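Local coordinates for Alpha/beta hydrolase fold protein (PDB 4Y7D) that probably acts as a hydrolase of the alpha/beta hydrolase fold family, although its substrate is not known, at residues A[42-47]-A[216-220]; A[65-69]-A[85-89]; A[199-203]-A[279-284]; A[52-56]-A[103-107]; A[93-99]-A[121-125]. All coordinates share one frame; numbering follows the deposited sequence. Where two conformers were deposited one is given.

Contact 1 of 5, residues A[42-47]-A[216-220]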
# COMPACT_ATOMS: atom_id res chain seq x y z
N SER A 42 4.58 -3.75 2.52
CA SER A 42 5.60 -4.74 2.86
C SER A 42 5.43 -5.26 4.28
O SER A 42 5.68 -4.50 5.23
CB SER A 42 6.97 -4.11 2.78
OG SER A 42 7.28 -3.52 1.54
N PRO A 43 5.00 -6.52 4.47
CA PRO A 43 4.55 -7.44 3.42
C PRO A 43 3.15 -7.08 2.96
O PRO A 43 2.53 -6.16 3.49
CB PRO A 43 4.48 -8.78 4.15
CG PRO A 43 4.04 -8.38 5.52
CD PRO A 43 4.80 -7.10 5.81
N GLY A 44 2.64 -7.84 2.00
CA GLY A 44 1.30 -7.62 1.48
C GLY A 44 1.04 -8.67 0.42
O GLY A 44 1.58 -9.79 0.43
N GLY A 45 0.15 -8.33 -0.47
CA GLY A 45 -0.28 -9.22 -1.51
C GLY A 45 -1.63 -8.77 -1.98
O GLY A 45 -2.12 -7.74 -1.55
N HIS A 46 -2.26 -9.57 -2.82
CA HIS A 46 -3.52 -9.10 -3.41
C HIS A 46 -4.65 -8.96 -2.38
O HIS A 46 -5.63 -8.28 -2.61
CB HIS A 46 -3.93 -10.00 -4.58
CG HIS A 46 -4.24 -11.41 -4.16
ND1 HIS A 46 -3.34 -12.44 -4.31
CD2 HIS A 46 -5.34 -11.95 -3.56
CE1 HIS A 46 -3.86 -13.55 -3.80
NE2 HIS A 46 -5.08 -13.27 -3.35
N ASP A 47 -4.56 -9.65 -1.26
CA ASP A 47 -5.54 -9.45 -0.19
C ASP A 47 -5.51 -8.04 0.38
O ASP A 47 -6.54 -7.40 0.49
CB ASP A 47 -5.42 -10.51 0.91
CG ASP A 47 -4.00 -10.60 1.54
OD1 ASP A 47 -2.92 -10.17 1.00
OD2 ASP A 47 -3.97 -11.16 2.67
N ARG A 216 4.61 -14.86 1.88
CA ARG A 216 5.02 -13.48 1.87
C ARG A 216 6.49 -13.28 2.21
O ARG A 216 6.98 -12.18 2.12
CB ARG A 216 4.13 -12.65 2.77
CG ARG A 216 2.63 -12.68 2.45
CD ARG A 216 1.87 -11.72 3.32
NE ARG A 216 0.54 -12.18 3.75
CZ ARG A 216 -0.61 -11.74 3.25
NH1 ARG A 216 -1.74 -12.19 3.72
NH2 ARG A 216 -0.62 -10.88 2.26
N LYS A 217 7.21 -14.33 2.58
CA LYS A 217 8.58 -14.16 3.04
C LYS A 217 9.60 -13.66 1.99
O LYS A 217 10.39 -12.75 2.25
CB LYS A 217 9.08 -15.45 3.68
CG LYS A 217 10.47 -15.35 4.20
CD LYS A 217 10.86 -16.58 4.99
CE LYS A 217 12.39 -16.77 5.01
NZ LYS A 217 13.15 -15.66 5.62
N ALA A 218 9.56 -14.25 0.79
CA ALA A 218 10.54 -13.88 -0.25
C ALA A 218 10.48 -12.42 -0.59
O ALA A 218 11.50 -11.74 -0.70
CB ALA A 218 10.37 -14.73 -1.50
N GLY A 219 9.25 -11.94 -0.77
CA GLY A 219 9.04 -10.57 -1.17
C GLY A 219 9.34 -9.60 -0.05
O GLY A 219 9.86 -8.50 -0.29
N PHE A 220 9.02 -10.01 1.18
CA PHE A 220 9.28 -9.15 2.33
C PHE A 220 10.78 -8.97 2.54
O PHE A 220 11.26 -7.85 2.69
CB PHE A 220 8.64 -9.72 3.59
CG PHE A 220 8.95 -8.91 4.82
CD1 PHE A 220 8.38 -7.68 4.98
CD2 PHE A 220 9.90 -9.35 5.74
CE1 PHE A 220 8.68 -6.88 6.08
CE2 PHE A 220 10.22 -8.58 6.87
CZ PHE A 220 9.59 -7.35 7.04
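A two-pronged salt bridge between Asp47 and Arg216, with a small apolar patch beside it, ties the loop before helix 46-58 and the first turn of that helix to the start of helix 217-227. Arg216 presents its guanidinium end-on: NH1 lies 2.7 Å from Asp47 OD2 and NH2 lies 2.7 Å from Asp47 OD1. The carboxylate and guanidinium planes are only 17° apart, and each oxygen is approached from its syn side, so the two groups fix each other's rotation. Asp47 reaches this position from the first turn of its helix with CG between its backbone N and carbonyl carbon (chi1 56°). Arg216 NH2 also donates to Gly44 O at 3.1 Å, meeting that carbonyl from above its plane while the oxygen stays in the guanidinium plane. The arginine stem continues the contact, its CD packing 4.0 Å from Pro43 CB. Pro43, which follows a cis peptide bond, lies side by side with Phe220, its CD 3.7 Å from Phe220 CD1. The Phe220 ring also stacks with His212 and meets Phe139 edge-to-face. A leucine in place of Arg216 would probably leave the Asp47 carboxylate without its cationic mate and Gly44 O without this donor, weakening the tie between the two helix starts. Ser42, Pro43 and Gly44 end an HGxPG-type sequence, which in alpha/beta hydrolases follows a central strand and commonly helps form the oxyanion hole; here it is braced by helix 217-227, probably part of the helical insertion that caps the active site in many members of this fold.

Contact 2 of 5, residues A[65-69]-A[85-89]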
# COMPACT_ATOMS: atom_id res chain seq x y z
N VAL A 65 -4.96 -5.07 -9.14
CA VAL A 65 -4.32 -5.23 -7.82
C VAL A 65 -3.26 -6.31 -7.97
O VAL A 65 -3.62 -7.48 -8.20
CB VAL A 65 -5.36 -5.74 -6.80
CG1 VAL A 65 -4.71 -6.01 -5.45
CG2 VAL A 65 -6.59 -4.83 -6.75
N VAL A 66 -1.99 -5.92 -7.94
CA VAL A 66 -0.92 -6.89 -8.15
C VAL A 66 -0.50 -7.58 -6.88
O VAL A 66 -0.68 -7.03 -5.80
CB VAL A 66 0.37 -6.22 -8.71
CG1 VAL A 66 0.18 -5.92 -10.18
CG2 VAL A 66 0.74 -4.96 -7.93
N ASP A 67 0.09 -8.76 -7.05
CA ASP A 67 1.01 -9.35 -6.09
C ASP A 67 2.41 -8.95 -6.56
O ASP A 67 2.81 -9.31 -7.66
CB ASP A 67 0.89 -10.87 -6.04
CG ASP A 67 -0.31 -11.34 -5.27
OD1 ASP A 67 -0.41 -10.97 -4.08
OD2 ASP A 67 -1.16 -12.12 -5.81
N ARG A 68 3.14 -8.16 -5.78
CA ARG A 68 4.50 -7.79 -6.16
C ARG A 68 5.39 -9.02 -6.11
O ARG A 68 5.07 -10.02 -5.42
CB ARG A 68 5.03 -6.65 -5.31
CG ARG A 68 4.26 -5.34 -5.56
CD ARG A 68 4.98 -4.12 -5.02
NE ARG A 68 4.97 -4.13 -3.55
CZ ARG A 68 6.01 -4.45 -2.79
NH1 ARG A 68 5.88 -4.51 -1.49
NH2 ARG A 68 7.15 -4.76 -3.36
N PRO A 69 6.48 -8.98 -6.86
CA PRO A 69 7.42 -10.12 -6.87
C PRO A 69 7.83 -10.59 -5.49
O PRO A 69 8.22 -9.75 -4.65
CB PRO A 69 8.58 -9.57 -7.67
CG PRO A 69 7.91 -8.69 -8.70
CD PRO A 69 6.84 -7.97 -7.90
N GLN A 85 10.50 -3.67 -10.67
CA GLN A 85 9.07 -3.79 -10.41
C GLN A 85 8.28 -2.77 -11.21
O GLN A 85 7.24 -3.12 -11.76
CB GLN A 85 8.80 -3.76 -8.90
CG GLN A 85 9.42 -4.98 -8.24
CD GLN A 85 9.12 -5.20 -6.78
OE1 GLN A 85 8.33 -4.46 -6.18
NE2 GLN A 85 9.72 -6.27 -6.21
N ALA A 86 8.76 -1.53 -11.30
CA ALA A 86 8.14 -0.53 -12.20
C ALA A 86 8.10 -1.05 -13.66
O ALA A 86 7.07 -0.91 -14.36
CB ALA A 86 8.89 0.76 -12.16
N GLU A 87 9.20 -1.64 -14.11
CA GLU A 87 9.28 -2.20 -15.46
C GLU A 87 8.26 -3.29 -15.65
O GLU A 87 7.61 -3.37 -16.71
CB GLU A 87 10.68 -2.72 -15.79
CG GLU A 87 10.94 -2.82 -17.28
CD GLU A 87 10.92 -1.46 -18.00
OE1 GLU A 87 11.32 -0.43 -17.42
OE2 GLU A 87 10.56 -1.43 -19.19
N LEU A 88 8.03 -4.08 -14.61
CA LEU A 88 7.00 -5.12 -14.65
C LEU A 88 5.63 -4.54 -14.75
O LEU A 88 4.83 -5.03 -15.51
CB LEU A 88 7.08 -6.00 -13.39
CG LEU A 88 6.14 -7.19 -13.27
CD1 LEU A 88 6.34 -8.21 -14.36
CD2 LEU A 88 6.26 -7.86 -11.92
N TYR A 89 5.36 -3.46 -14.01
CA TYR A 89 4.03 -2.86 -14.08
C TYR A 89 3.74 -2.32 -15.48
O TYR A 89 2.62 -2.44 -16.02
CB TYR A 89 3.87 -1.67 -13.08
CG TYR A 89 4.20 -1.99 -11.63
CD1 TYR A 89 4.05 -3.30 -11.13
CD2 TYR A 89 4.62 -0.99 -10.77
CE1 TYR A 89 4.33 -3.59 -9.81
CE2 TYR A 89 4.95 -1.28 -9.44
CZ TYR A 89 4.80 -2.57 -8.98
OH TYR A 89 5.15 -2.89 -7.71
O HOH W 1 9.63 -7.65 -3.61
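Gln85 opens the helical segment and meets both Arg68 and Pro69. Its chain runs out extended from CG, placing OE1 3.1 Å from Arg68 NH2; the donor lies in the amide carbonyl plane, on a lone pair, with an N-H...O angle of 152°. The other branch of the amide turns to Pro69: NE2 packs 3.7 Å from Pro69 CD and donates to a water at 2.9 Å, which also lies 2.7 Å from Pro69 O. NE2 has a further partner in Gly79 O, so both ends of the amide are engaged and its flip state is well determined. One turn on, Leu88 meets Pro69 tip to tip, CD2 lying 3.7 Å from Pro69 CG. Tyr89 then slants inward with CG anti to its carbonyl carbon (chi1 -54°), bringing the ring over to the strand end. Its CE1 lies 4.3 Å from Val66 CG2, and its OH sits against the CG and CD methylenes of Arg68 while hydrogen bonding to Ser112. The ring and the guanidinium stand almost perpendicular. Arg68 is buried, yet its charge is answered by a salt bridge to Asp223, by the backbone carbonyls of His40 and Gly41 and by the side-chain amide oxygen of Gln85. These acceptors probably offset the cost of burying the charge and hold the guanidinium in one orientation, a polar junction flanked by the apolar pairs Val66-Tyr89 and Pro69-Leu88.

Contact 3 of 5, residues A[199-203]-A[279-284]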
# COMPACT_ATOMS: atom_id res chain seq x y z
N LYS A 199 -14.40 0.27 7.90
CA LYS A 199 -13.15 0.51 8.60
C LYS A 199 -12.71 -0.73 9.35
O LYS A 199 -11.50 -1.06 9.35
CB LYS A 199 -13.25 1.69 9.55
CG LYS A 199 -13.29 3.02 8.83
CD LYS A 199 -13.31 4.20 9.78
CE LYS A 199 -13.13 5.49 9.00
NZ LYS A 199 -14.49 6.02 8.76
N GLU A 200 -13.67 -1.43 9.97
CA GLU A 200 -13.34 -2.64 10.74
C GLU A 200 -12.78 -3.70 9.80
O GLU A 200 -11.73 -4.30 10.06
CB GLU A 200 -14.58 -3.19 11.46
CG GLU A 200 -14.31 -4.46 12.27
CD GLU A 200 -15.50 -4.97 13.02
OE1 GLU A 200 -16.54 -4.26 13.14
OE2 GLU A 200 -15.40 -6.09 13.55
N ARG A 201 -13.49 -3.93 8.70
CA ARG A 201 -13.07 -4.93 7.74
C ARG A 201 -11.69 -4.61 7.19
O ARG A 201 -10.83 -5.51 7.12
CB ARG A 201 -14.09 -5.06 6.60
CG ARG A 201 -13.61 -6.00 5.51
CD ARG A 201 -14.67 -6.24 4.43
NE ARG A 201 -15.28 -4.98 3.98
CZ ARG A 201 -16.24 -4.92 3.05
NH1 ARG A 201 -16.74 -3.75 2.73
NH2 ARG A 201 -16.67 -6.02 2.44
N PHE A 202 -11.46 -3.34 6.81
CA PHE A 202 -10.15 -2.95 6.29
C PHE A 202 -9.05 -3.26 7.29
O PHE A 202 -8.00 -3.85 6.93
CB PHE A 202 -10.08 -1.44 5.94
CG PHE A 202 -8.74 -1.00 5.49
CD1 PHE A 202 -8.38 -1.07 4.14
CD2 PHE A 202 -7.81 -0.50 6.38
CE1 PHE A 202 -7.13 -0.68 3.71
CE2 PHE A 202 -6.54 -0.12 5.95
CZ PHE A 202 -6.20 -0.20 4.61
N THR A 203 -9.28 -2.87 8.55
CA THR A 203 -8.25 -3.03 9.56
C THR A 203 -7.89 -4.50 9.82
O THR A 203 -6.71 -4.84 9.96
CB THR A 203 -8.65 -2.32 10.88
OG1 THR A 203 -8.98 -0.95 10.62
CG2 THR A 203 -7.50 -2.36 11.90
N LEU A 279 -2.62 3.63 9.00
CA LEU A 279 -3.86 3.26 8.30
C LEU A 279 -4.80 4.46 8.10
O LEU A 279 -5.93 4.30 7.61
CB LEU A 279 -4.63 2.19 9.10
CG LEU A 279 -4.08 0.75 9.04
CD1 LEU A 279 -2.76 0.59 9.71
CD2 LEU A 279 -5.10 -0.21 9.65
N ALA A 280 -4.36 5.65 8.47
CA ALA A 280 -5.25 6.83 8.45
C ALA A 280 -6.10 7.07 7.20
O ALA A 280 -7.25 7.48 7.30
CB ALA A 280 -4.43 8.07 8.75
N PHE A 281 -5.54 6.87 6.02
CA PHE A 281 -6.25 7.21 4.77
C PHE A 281 -7.56 6.39 4.69
O PHE A 281 -8.50 6.85 4.07
CB PHE A 281 -5.32 6.94 3.59
CG PHE A 281 -5.93 7.12 2.22
CD1 PHE A 281 -6.22 8.36 1.73
CD2 PHE A 281 -6.14 6.02 1.39
CE1 PHE A 281 -6.69 8.51 0.44
CE2 PHE A 281 -6.66 6.17 0.11
CZ PHE A 281 -6.92 7.42 -0.37
N TRP A 282 -7.60 5.20 5.31
CA TRP A 282 -8.78 4.38 5.36
C TRP A 282 -9.56 4.45 6.65
O TRP A 282 -10.79 4.26 6.60
CB TRP A 282 -8.48 2.91 5.05
CG TRP A 282 -8.00 2.70 3.63
CD1 TRP A 282 -8.77 2.41 2.51
CD2 TRP A 282 -6.65 2.77 3.16
NE1 TRP A 282 -7.98 2.28 1.41
CE2 TRP A 282 -6.67 2.49 1.76
CE3 TRP A 282 -5.41 3.01 3.78
CZ2 TRP A 282 -5.54 2.52 0.99
CZ3 TRP A 282 -4.27 3.02 3.00
CH2 TRP A 282 -4.35 2.76 1.61
N VAL A 283 -8.92 4.69 7.77
CA VAL A 283 -9.61 4.58 9.06
C VAL A 283 -9.71 5.86 9.91
O VAL A 283 -10.39 5.86 10.93
CB VAL A 283 -9.04 3.42 9.92
CG1 VAL A 283 -9.01 2.13 9.10
CG2 VAL A 283 -7.69 3.77 10.55
N HIS A 284 -9.07 6.95 9.49
CA HIS A 284 -9.08 8.20 10.29
C HIS A 284 -10.47 8.81 10.17
O HIS A 284 -11.11 8.70 9.10
CB HIS A 284 -7.99 9.12 9.78
CG HIS A 284 -7.83 10.39 10.56
ND1 HIS A 284 -8.68 11.46 10.41
CD2 HIS A 284 -6.93 10.76 11.50
CE1 HIS A 284 -8.33 12.43 11.23
NE2 HIS A 284 -7.27 12.03 11.89
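Lys199 O is gripped by two groups of Thr203, the hydroxyl OG1 at 2.8 Å and the backbone N at 3.0 Å, which arrive from opposite faces of the carbonyl plane. This pins the threonine hydroxyl back onto its own helix, where it also lies 3.4 Å from Val283 CG1. The Lys199 stem runs over the C-terminal end of the short helix 280-283, CE passing 3.4 Å from Val283 O, before NZ pairs with Asp196. The centre of the contact is aromatic. Phe202 extends across with CG anti to the backbone N (chi1 176°) and forms an offset stack with the five-membered ring of Trp282, centroids 4.0 Å apart and planes at 14°. The same phenyl face takes a CH-pi contact from Trp282 CB, which stands 3.6 Å from the ring centroid, nearly on its normal. Leu279 CD2 closes on the edge of the Phe202 ring, 4.0 Å from CE2. Trp282 is itself sandwiched, since Phe281 CD2 lies over its opposite face. A serine in place of Trp282 would probably leave the face of Phe202 without its stacking partner and Met52 O without the indole N-H that it accepts. Segment 279-284 comes soon after the last strand, just past the place where this fold usually carries its catalytic histidine. Around the contact, Thr203 and Val283 pack against helix 183-194, Thr203 also touches helix 167-177, Phe202 rests on Ala51 of helix 46-58, and Phe281 faces helix 288-299.

Contact 4 of 5, residues A[52-56]-A[103-107]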
# COMPACT_ATOMS: atom_id res chain seq x y z
N MSE A 52 -7.29 -2.21 0.12
CA MSE A 52 -6.95 -0.84 -0.30
C MSE A 52 -7.89 -0.32 -1.41
O MSE A 52 -8.23 0.87 -1.44
CB MSE A 52 -5.53 -0.76 -0.81
CG MSE A 52 -4.45 -0.99 0.26
SE MSE A 52 -2.68 -1.24 -0.62
CE MSE A 52 -2.56 0.42 -1.60
N ALA A 53 -8.26 -1.21 -2.34
CA ALA A 53 -8.98 -0.85 -3.56
C ALA A 53 -10.47 -0.73 -3.36
O ALA A 53 -11.16 -0.21 -4.27
CB ALA A 53 -8.74 -1.87 -4.65
N ARG A 54 -11.03 -1.22 -2.25
CA ARG A 54 -12.51 -1.21 -2.19
C ARG A 54 -13.13 0.15 -2.42
O ARG A 54 -14.19 0.26 -3.09
CB ARG A 54 -13.07 -1.77 -0.87
CG ARG A 54 -12.98 -3.27 -0.73
CD ARG A 54 -13.79 -3.72 0.50
NE ARG A 54 -13.65 -5.15 0.59
CZ ARG A 54 -12.74 -5.80 1.32
NH1 ARG A 54 -11.93 -5.16 2.16
NH2 ARG A 54 -12.72 -7.14 1.28
N PHE A 55 -12.56 1.20 -1.85
CA PHE A 55 -13.18 2.53 -2.02
C PHE A 55 -13.20 2.96 -3.51
O PHE A 55 -14.09 3.69 -3.94
CB PHE A 55 -12.50 3.58 -1.12
CG PHE A 55 -11.22 4.15 -1.68
CD1 PHE A 55 -10.00 3.47 -1.54
CD2 PHE A 55 -11.20 5.39 -2.32
CE1 PHE A 55 -8.82 4.00 -2.03
CE2 PHE A 55 -10.02 5.92 -2.80
CZ PHE A 55 -8.82 5.22 -2.65
N LEU A 56 -12.21 2.52 -4.29
CA LEU A 56 -12.12 2.87 -5.69
C LEU A 56 -13.23 2.21 -6.48
O LEU A 56 -13.94 2.86 -7.29
CB LEU A 56 -10.75 2.44 -6.25
CG LEU A 56 -9.54 3.23 -5.76
CD1 LEU A 56 -8.26 2.58 -6.26
CD2 LEU A 56 -9.53 4.70 -6.14
N VAL A 103 -2.39 5.35 -10.37
CA VAL A 103 -1.63 4.52 -9.47
C VAL A 103 -1.95 4.91 -8.01
O VAL A 103 -1.89 6.08 -7.65
CB VAL A 103 -0.12 4.65 -9.70
CG1 VAL A 103 0.62 3.79 -8.69
CG2 VAL A 103 0.23 4.27 -11.13
N LEU A 104 -2.30 3.93 -7.21
CA LEU A 104 -2.50 4.05 -5.76
C LEU A 104 -1.48 3.15 -5.10
O LEU A 104 -1.51 1.91 -5.28
CB LEU A 104 -3.88 3.61 -5.33
CG LEU A 104 -4.16 3.53 -3.83
CD1 LEU A 104 -4.15 4.94 -3.26
CD2 LEU A 104 -5.45 2.84 -3.51
N CYS A 105 -0.64 3.75 -4.27
CA CYS A 105 0.33 2.99 -3.49
C CYS A 105 0.28 3.35 -2.01
O CYS A 105 -0.14 4.44 -1.63
CB CYS A 105 1.72 3.17 -4.03
SG CYS A 105 2.48 4.81 -3.90
N TRP A 106 0.76 2.41 -1.19
CA TRP A 106 0.85 2.66 0.25
C TRP A 106 2.12 2.02 0.74
O TRP A 106 2.47 0.97 0.24
CB TRP A 106 -0.35 2.05 0.93
CG TRP A 106 -0.46 2.12 2.43
CD1 TRP A 106 0.01 3.08 3.27
CD2 TRP A 106 -1.20 1.23 3.23
NE1 TRP A 106 -0.39 2.85 4.56
CE2 TRP A 106 -1.14 1.71 4.57
CE3 TRP A 106 -1.96 0.08 2.96
CZ2 TRP A 106 -1.77 1.05 5.62
CZ3 TRP A 106 -2.62 -0.55 4.00
CH2 TRP A 106 -2.50 -0.08 5.33
N SER A 107 2.84 2.71 1.65
CA SER A 107 3.91 2.09 2.44
C SER A 107 5.04 1.53 1.56
O SER A 107 5.60 2.27 0.69
CB SER A 107 3.25 1.02 3.34
OG SER A 107 4.05 0.73 4.49
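Met52, a selenomethionine, reaches from its helix to Trp106 and forms the close-packed part of the contact. Its chain bends at the last torsion (chi3 58°), turning CE against the strand to lie 3.7 Å from Trp106 CB and 4.1 Å from Leu104 CG. Farther back along the chain, CG lies 3.8 Å from Trp106 CE3. The selenium approaches the indole at its edge, 5.3 Å from the centroid of the six-membered ring and 86° off its normal, a Met-aromatic contact. Farther along the helix the packing thins to single-atom touches on one methyl: Leu104 CD2 meets Phe55 CE1 at 3.9 Å, at the edge of the phenyl ring, and Leu56 CD1 at 3.9 Å. Phe55 is partly exposed, so this end is the side nearer solvent; its ring also meets that of Phe281 edge-to-face. All of these touches are apolar. At the strand's end, Ser107 has a positive phi and its OG is hydrogen bonded to His278 NE2, consistent with the nucleophile elbow of alpha/beta hydrolases. Helix 46-58 runs roughly antiparallel to strand 101-106, the short axes 10.4 Å apart. Its side chains also rest on strand 35-39, next in the sheet, while Leu104 and Trp106 touch strand 124-130 on the other flank; Cys105 points away from this helix, and its side chain touches Ser113 of helix 110-119.

Contact 5 of 5, residues A[93-99]-A[121-125]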
# COMPACT_ATOMS: atom_id res chain seq x y z
N PHE A 93 0.81 -3.44 -18.06
CA PHE A 93 -0.09 -2.56 -18.79
C PHE A 93 -0.04 -2.96 -20.27
O PHE A 93 -1.06 -3.08 -20.94
CB PHE A 93 0.38 -1.10 -18.65
CG PHE A 93 0.12 -0.46 -17.28
CD1 PHE A 93 -0.45 -1.14 -16.21
CD2 PHE A 93 0.47 0.88 -17.07
CE1 PHE A 93 -0.63 -0.51 -14.98
CE2 PHE A 93 0.28 1.52 -15.87
CZ PHE A 93 -0.26 0.82 -14.79
N ASP A 94 1.15 -3.21 -20.79
CA ASP A 94 1.28 -3.67 -22.19
C ASP A 94 0.46 -4.97 -22.41
O ASP A 94 -0.27 -5.11 -23.42
CB ASP A 94 2.73 -3.99 -22.58
CG ASP A 94 3.62 -2.77 -22.70
OD1 ASP A 94 3.13 -1.64 -22.68
OD2 ASP A 94 4.86 -2.97 -22.84
N ALA A 95 0.59 -5.91 -21.47
CA ALA A 95 -0.12 -7.18 -21.55
C ALA A 95 -1.65 -7.08 -21.42
O ALA A 95 -2.37 -7.99 -21.85
CB ALA A 95 0.45 -8.20 -20.57
N LEU A 96 -2.13 -5.98 -20.83
CA LEU A 96 -3.55 -5.66 -20.79
C LEU A 96 -3.97 -4.74 -21.89
O LEU A 96 -5.12 -4.40 -21.92
CB LEU A 96 -3.92 -5.03 -19.44
CG LEU A 96 -3.55 -5.89 -18.21
CD1 LEU A 96 -3.81 -5.11 -16.93
CD2 LEU A 96 -4.29 -7.20 -18.23
N GLY A 97 -3.08 -4.38 -22.82
CA GLY A 97 -3.42 -3.45 -23.90
C GLY A 97 -3.75 -2.06 -23.43
O GLY A 97 -4.55 -1.35 -24.06
N LEU A 98 -3.17 -1.67 -22.32
CA LEU A 98 -3.51 -0.45 -21.59
C LEU A 98 -2.44 0.62 -21.77
O LEU A 98 -1.26 0.38 -21.46
CB LEU A 98 -3.71 -0.81 -20.12
CG LEU A 98 -4.19 0.26 -19.19
CD1 LEU A 98 -5.55 0.73 -19.60
CD2 LEU A 98 -4.22 -0.32 -17.79
N ALA A 99 -2.86 1.81 -22.24
CA ALA A 99 -1.93 2.94 -22.46
C ALA A 99 -1.39 3.56 -21.17
O ALA A 99 -0.17 3.80 -21.01
CB ALA A 99 -2.60 4.02 -23.30
N PRO A 121 6.56 8.04 -17.24
CA PRO A 121 5.50 9.06 -17.01
C PRO A 121 4.30 8.98 -17.95
O PRO A 121 3.18 9.29 -17.56
CB PRO A 121 6.27 10.39 -17.19
CG PRO A 121 7.37 10.03 -18.15
CD PRO A 121 7.83 8.69 -17.62
N ASP A 122 4.52 8.54 -19.18
CA ASP A 122 3.41 8.41 -20.12
C ASP A 122 2.38 7.33 -19.70
O ASP A 122 1.30 7.29 -20.29
CB ASP A 122 3.94 8.02 -21.53
CG ASP A 122 4.74 9.16 -22.19
OD1 ASP A 122 4.75 10.30 -21.68
OD2 ASP A 122 5.36 8.89 -23.24
N ARG A 123 2.75 6.45 -18.79
CA ARG A 123 1.91 5.33 -18.36
C ARG A 123 1.13 5.61 -17.06
O ARG A 123 0.30 4.78 -16.65
CB ARG A 123 2.75 4.08 -18.12
CG ARG A 123 3.71 3.71 -19.21
CD ARG A 123 3.11 3.65 -20.59
NE ARG A 123 2.19 2.52 -20.83
CZ ARG A 123 2.56 1.27 -21.14
NH1 ARG A 123 3.83 0.91 -21.17
NH2 ARG A 123 1.64 0.35 -21.38
N VAL A 124 1.40 6.75 -16.43
CA VAL A 124 0.79 7.11 -15.16
C VAL A 124 -0.09 8.40 -15.31
O VAL A 124 0.42 9.50 -15.55
CB VAL A 124 1.87 7.31 -14.09
CG1 VAL A 124 1.27 7.73 -12.77
CG2 VAL A 124 2.69 6.04 -13.91
N ARG A 125 -1.41 8.22 -15.22
CA ARG A 125 -2.36 9.32 -15.32
C ARG A 125 -2.37 10.24 -14.11
O ARG A 125 -2.59 11.47 -14.23
CB ARG A 125 -3.78 8.76 -15.51
CG ARG A 125 -4.01 7.99 -16.80
CD ARG A 125 -5.33 8.38 -17.51
NE ARG A 125 -5.50 7.68 -18.79
CZ ARG A 125 -4.84 7.96 -19.93
NH1 ARG A 125 -5.09 7.24 -21.04
NH2 ARG A 125 -3.92 8.91 -19.98
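Arg123 gathers three acceptors of segment 93-99 around its guanidinium. NE donates to Ala99 O at 2.7 Å, from above the plane of that carbonyl. NH2 divides its protons between Leu98 O, 2.9 Å away and met almost end-on, and Asp94 OD1 at 2.8 Å. NH1 adds a weak bond to the same carboxylate oxygen, completing the salt bridge as a fork on one atom. All three acceptors lie around the guanidinium edge, while Phe93 CD2 lies over one face and Phe93 CB comes 3.3 Å from Arg123 NH2. The arginine curls into this position through bends at chi2 (-51°) and chi3 (-70°). The acceptors are set out by the way helix 82-95 ends: Gly97, with positive phi, closes a Schellman motif in which Leu98 N bonds back to Phe93 O at 2.9 Å and Gly97 N to Asp94 O at 3.0 Å. This turns the chain so that the Leu98 and Ala99 carbonyls face Arg123. Farther out, Phe93 is buried against Leu37 and Ala101 of the central sheet, while Asp94 remains at the surface. Backbone hydrogen bonds of Arg123 and Arg125 with Ala101 join this corner to the start of strand 101-106.

Overall arrangement
Contacts 2, 3 and 4 are buried, contact 1 partly so, and contact 5 lies at the surface, its centre about 20 Å from the chain's centre. Contacts 1 and 4 share helix 46-58, and contacts 2 and 5 share helix 82-95; contacts 2, 4 and 5 all reach the same sheet. Contact 4, nearest the centre, is wholly apolar. Contact 3 touches it through Trp282 and is chiefly aromatic. Contacts 1 and 5 each rely on an arginine-aspartate salt bridge, whereas in contact 2 a buried arginine meets a neutral amide. Contacts 1 and 2 meet where His46 N reaches Asp67 OD1, while contacts 3 and 5 lie on opposite sides of the centre.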